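PDB 2R7H: putative D-alanine N-acetyltransferase of GNAT family from Desulfovibrio desulfuricans subsp. desulfuricans str., which probably transfers an acyl group, most likely acetyl from acetyl-coenzyme A, to an amine acceptor. Local coordinates for the interface of chains A and B. Residues are numbered along the deposited sequence; one frame, centred on the assembly and turned at random. Chains: chain A/B, Putative D-alanine N-acetyltransferase of GNAT family.

Contact 1: the interface of chains A and B. Residues chain A 132, 156-157, 159, 171; chain B 157-159, 171.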
# COMPACT_ATOMS: atom_id res chain seq x y z
N PHE A 132 -11.45 2.61 1.63
CA PHE A 132 -11.12 2.45 0.21
C PHE A 132 -11.04 0.98 -0.16
O PHE A 132 -10.73 0.17 0.62
CB PHE A 132 -9.79 3.14 -0.16
CG PHE A 132 -9.84 4.63 -0.15
CD1 PHE A 132 -10.22 5.31 -1.29
CD2 PHE A 132 -9.52 5.33 0.98
CE1 PHE A 132 -10.23 6.65 -1.26
CE2 PHE A 132 -9.56 6.68 1.01
CZ PHE A 132 -9.96 7.34 -0.11
N GLU A 156 -12.82 6.65 -7.50
CA GLU A 156 -12.17 7.94 -7.41
C GLU A 156 -10.92 8.11 -8.27
O GLU A 156 -10.63 9.24 -8.70
CB GLU A 156 -11.83 8.26 -5.96
CG GLU A 156 -11.39 9.69 -5.74
CD GLU A 156 -11.32 10.08 -4.31
OE1 GLU A 156 -11.21 9.19 -3.47
OE2 GLU A 156 -11.34 11.28 -4.04
N ALA A 157 -10.19 7.00 -8.51
CA ALA A 157 -8.94 7.02 -9.28
C ALA A 157 -8.77 5.76 -10.10
O ALA A 157 -9.27 4.72 -9.74
CB ALA A 157 -7.77 7.10 -8.29
N LEU A 159 -5.41 3.97 -12.00
CA LEU A 159 -4.00 3.98 -12.29
C LEU A 159 -3.83 2.98 -13.43
O LEU A 159 -4.01 1.77 -13.27
CB LEU A 159 -3.16 3.57 -11.10
CG LEU A 159 -3.38 4.45 -9.91
CD1 LEU A 159 -2.44 3.78 -8.86
CD2 LEU A 159 -3.05 5.96 -10.06
N ILE A 171 -9.50 2.60 -7.86
CA ILE A 171 -9.52 2.84 -6.41
C ILE A 171 -10.94 3.35 -6.12
O ILE A 171 -11.41 4.37 -6.72
CB ILE A 171 -8.45 3.79 -5.89
CG1 ILE A 171 -7.06 3.34 -6.33
CG2 ILE A 171 -8.56 3.94 -4.29
CD1 ILE A 171 -5.92 4.20 -5.83
N ALA B 157 -3.79 10.50 -10.04
CA ALA B 157 -4.94 10.32 -9.16
C ALA B 157 -4.83 11.24 -7.95
O ALA B 157 -3.73 11.56 -7.50
CB ALA B 157 -5.00 8.87 -8.67
N VAL B 158 -6.00 11.62 -7.45
CA VAL B 158 -6.18 12.47 -6.29
C VAL B 158 -7.25 11.75 -5.44
O VAL B 158 -8.30 11.39 -5.95
CB VAL B 158 -6.65 13.89 -6.70
CG1 VAL B 158 -6.85 14.79 -5.47
CG2 VAL B 158 -5.65 14.52 -7.65
N LEU B 159 -6.90 11.41 -4.19
CA LEU B 159 -7.81 10.78 -3.25
C LEU B 159 -8.07 11.90 -2.23
O LEU B 159 -7.18 12.24 -1.45
CB LEU B 159 -7.22 9.49 -2.64
CG LEU B 159 -6.77 8.39 -3.66
CD1 LEU B 159 -6.35 7.14 -2.86
CD2 LEU B 159 -7.85 8.02 -4.70
N ILE B 171 -1.22 10.94 -6.43
CA ILE B 171 -0.42 9.80 -6.92
C ILE B 171 0.16 10.22 -8.26
O ILE B 171 -0.58 10.59 -9.20
CB ILE B 171 -1.22 8.49 -7.06
CG1 ILE B 171 -1.91 8.11 -5.73
CG2 ILE B 171 -0.27 7.35 -7.48
CD1 ILE B 171 -2.85 6.88 -5.79
O HOH W 1 -10.58 12.83 -6.20
O HOH W 2 -8.27 10.70 -9.45
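A:Ala157 and B:Ala157 meet methyl to methyl, with CB of one 3.3 Å from CB of the other, a tight fit where two copies of strand 154-159 face each other near the two-fold axis. Leucines flank the pair. CD2 of B:Leu159 lies 3.7 Å from CB of A:Ala157, and CD2 of A:Leu159 makes the matching approach to the methyl of B:Ala157. The other methyl of B:Leu159, CD1, turns to A:Ile171, the two side chains running at about a right angle; A:Leu159 also crosses B:Ile171 at about a right angle, but with the same methyl, CD2, that meets B:Ala157, here 4.0 Å from the branch methyl CG2. Between them the isoleucines of strand 167-175 point tip to tip, CD1 of A:Ile171 4.1 Å from CD1 of B:Ile171. Each places CG1 anti to its own carbonyl carbon (chi1 -54° in A:Ile171), and a nearly straight chi2 carries CD1 towards the partner chain. B:Leu159 buries 68 Å², and its backbone is flanked by the extended side chain of A:Glu156. The carboxylate of that glutamate has OE1 in plane at the edge of the A:Phe132 ring, while OE2 reaches a water. This water, 2.8 Å from OE2 of A:Glu156, sits 2.7 Å from O of B:Val158; a second water joins the backbone O of A:Glu156, at 2.9 Å, to N of B:Val158.

Contact 2: the interface of chains A and B. Residues chain A 90-92, 94, 129; chain B 162-164.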
# COMPACT_ATOMS: atom_id res chain seq x y z
N ALA A 90 -0.27 5.92 8.15
CA ALA A 90 0.01 7.35 7.97
C ALA A 90 -1.22 8.21 7.66
O ALA A 90 -1.07 9.23 7.05
CB ALA A 90 1.08 7.56 6.85
N THR A 91 -2.42 7.80 8.07
CA THR A 91 -3.63 8.59 7.81
C THR A 91 -4.41 8.69 9.11
O THR A 91 -4.15 7.95 10.05
CB THR A 91 -4.59 7.89 6.81
OG1 THR A 91 -5.06 6.66 7.39
CG2 THR A 91 -3.96 7.60 5.48
N GLU A 92 -5.34 9.63 9.16
CA GLU A 92 -6.24 9.77 10.27
C GLU A 92 -7.61 9.29 9.80
O GLU A 92 -8.21 9.92 8.97
CB GLU A 92 -6.32 11.21 10.76
CG GLU A 92 -5.03 11.68 11.43
CD GLU A 92 -5.11 13.13 11.92
OE1 GLU A 92 -6.13 13.84 11.67
OE2 GLU A 92 -4.11 13.56 12.56
N THR A 94 -8.63 6.64 7.87
CA THR A 94 -8.75 6.04 6.54
C THR A 94 -8.45 4.59 6.72
O THR A 94 -7.56 4.22 7.50
CB THR A 94 -7.85 6.69 5.51
OG1 THR A 94 -8.30 8.03 5.31
CG2 THR A 94 -7.91 5.97 4.15
N ARG A 129 -13.36 7.72 8.79
CA ARG A 129 -13.92 8.62 7.80
C ARG A 129 -14.11 8.04 6.42
O ARG A 129 -15.10 8.35 5.71
CB ARG A 129 -12.95 9.83 7.62
CG ARG A 129 -12.61 10.56 8.92
CD ARG A 129 -11.64 11.73 8.76
NE ARG A 129 -10.37 11.34 8.14
CZ ARG A 129 -10.02 11.50 6.85
NH1 ARG A 129 -10.77 12.20 6.00
NH2 ARG A 129 -8.85 11.04 6.43
N PHE B 162 -7.49 12.03 1.97
CA PHE B 162 -6.96 10.73 2.27
C PHE B 162 -6.23 10.66 3.60
O PHE B 162 -6.52 9.76 4.43
CB PHE B 162 -6.02 10.30 1.12
CG PHE B 162 -5.47 8.93 1.26
CD1 PHE B 162 -6.15 7.86 0.73
CD2 PHE B 162 -4.25 8.71 1.88
CE1 PHE B 162 -5.67 6.59 0.85
CE2 PHE B 162 -3.75 7.42 1.99
CZ PHE B 162 -4.47 6.36 1.47
N TYR B 163 -5.35 11.61 3.85
CA TYR B 163 -4.58 11.58 5.12
C TYR B 163 -5.35 12.13 6.31
O TYR B 163 -5.21 11.62 7.41
CB TYR B 163 -3.25 12.28 4.99
CG TYR B 163 -2.35 11.74 3.92
CD1 TYR B 163 -1.65 10.56 4.10
CD2 TYR B 163 -2.15 12.43 2.74
CE1 TYR B 163 -0.79 10.06 3.14
CE2 TYR B 163 -1.27 11.96 1.76
CZ TYR B 163 -0.59 10.77 1.97
OH TYR B 163 0.25 10.27 0.99
N ARG B 164 -6.15 13.17 6.08
CA ARG B 164 -7.00 13.82 7.08
C ARG B 164 -7.82 14.85 6.33
O ARG B 164 -7.56 15.09 5.14
CB ARG B 164 -6.22 14.48 8.23
CG ARG B 164 -5.21 15.55 7.82
CD ARG B 164 -4.34 16.10 8.98
NE ARG B 164 -3.63 15.01 9.65
CZ ARG B 164 -2.58 14.34 9.16
NH1 ARG B 164 -2.04 14.62 7.96
NH2 ARG B 164 -2.05 13.34 9.87
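B:Arg164 and A:Glu92, burying 62 and 55 Å², form a salt bridge in which NE of the guanidinium lies 3.3 Å from carboxylate oxygen OE2. The planes of the two groups stand 85° apart, so the pair is not a flat two-pronged match; OE2 lies at the guanidinium edge, in its plane, and the added bond from NH2 is weak. CG of B:Arg164 lies between its backbone N and carbonyl carbon (chi1 58°), and a bend at chi3 brings NE round to the acid. The backbone of A:Glu92 is held as well. Its N donates to O of B:Tyr163 at 2.7 Å, 162° at the hydrogen, and its O accepts from both NE and NH2 of A:Arg129, the NE bond being 2.7 Å long. Both bonds lie in the guanidinium plane, which should fix the rotation of that group; CA of B:Arg164 then rests over one face, towards the rim.

B:Tyr163, hiding 47 Å², lays ring atom CD1 3.3 Å from O of A:Ala90, while CD2 of B:Phe162 sits over the centre of one face of its ring. The carbonyl of B:Phe162 takes the hydroxyl OG1 of A:Thr94 at 2.6 Å, in the carbonyl plane, with a weak bond from NH2 of A:Arg129 besides. With CG2 anti to its carbonyl carbon, A:Thr91 brings this methyl 3.5 Å from CE2 of B:Phe162, and the A:Thr94 methyl stands above the same ring near its rim.

In chain A the site comprises the loop after strand 78-87, the start of strand 94-102 and A:Arg129 just before strand 130-136; chain B supplies the connection between strands 154-159 and 167-175, where B:Arg164 is a one-residue strand.

The C-alpha centres of contact 1 and contact 2 lie about 14 Å apart along one two-fold interface. Chain B links them through a continuous stretch: strand 154-159 serves contact 1 and the connection that follows it serves contact 2. In chain A, the start of strand 130-136 brings A:Phe132 to contact 1, and the loop residue just before the strand, A:Arg129, belongs to contact 2. Contact 1 is largely apolar with bridging waters; contact 2 adds directional polar bonds. The two-fold gives the pairs of both contacts twins with the chains exchanged; those of contact 1 meet close to the axis. The structure alone does not show that this dimer forms in solution.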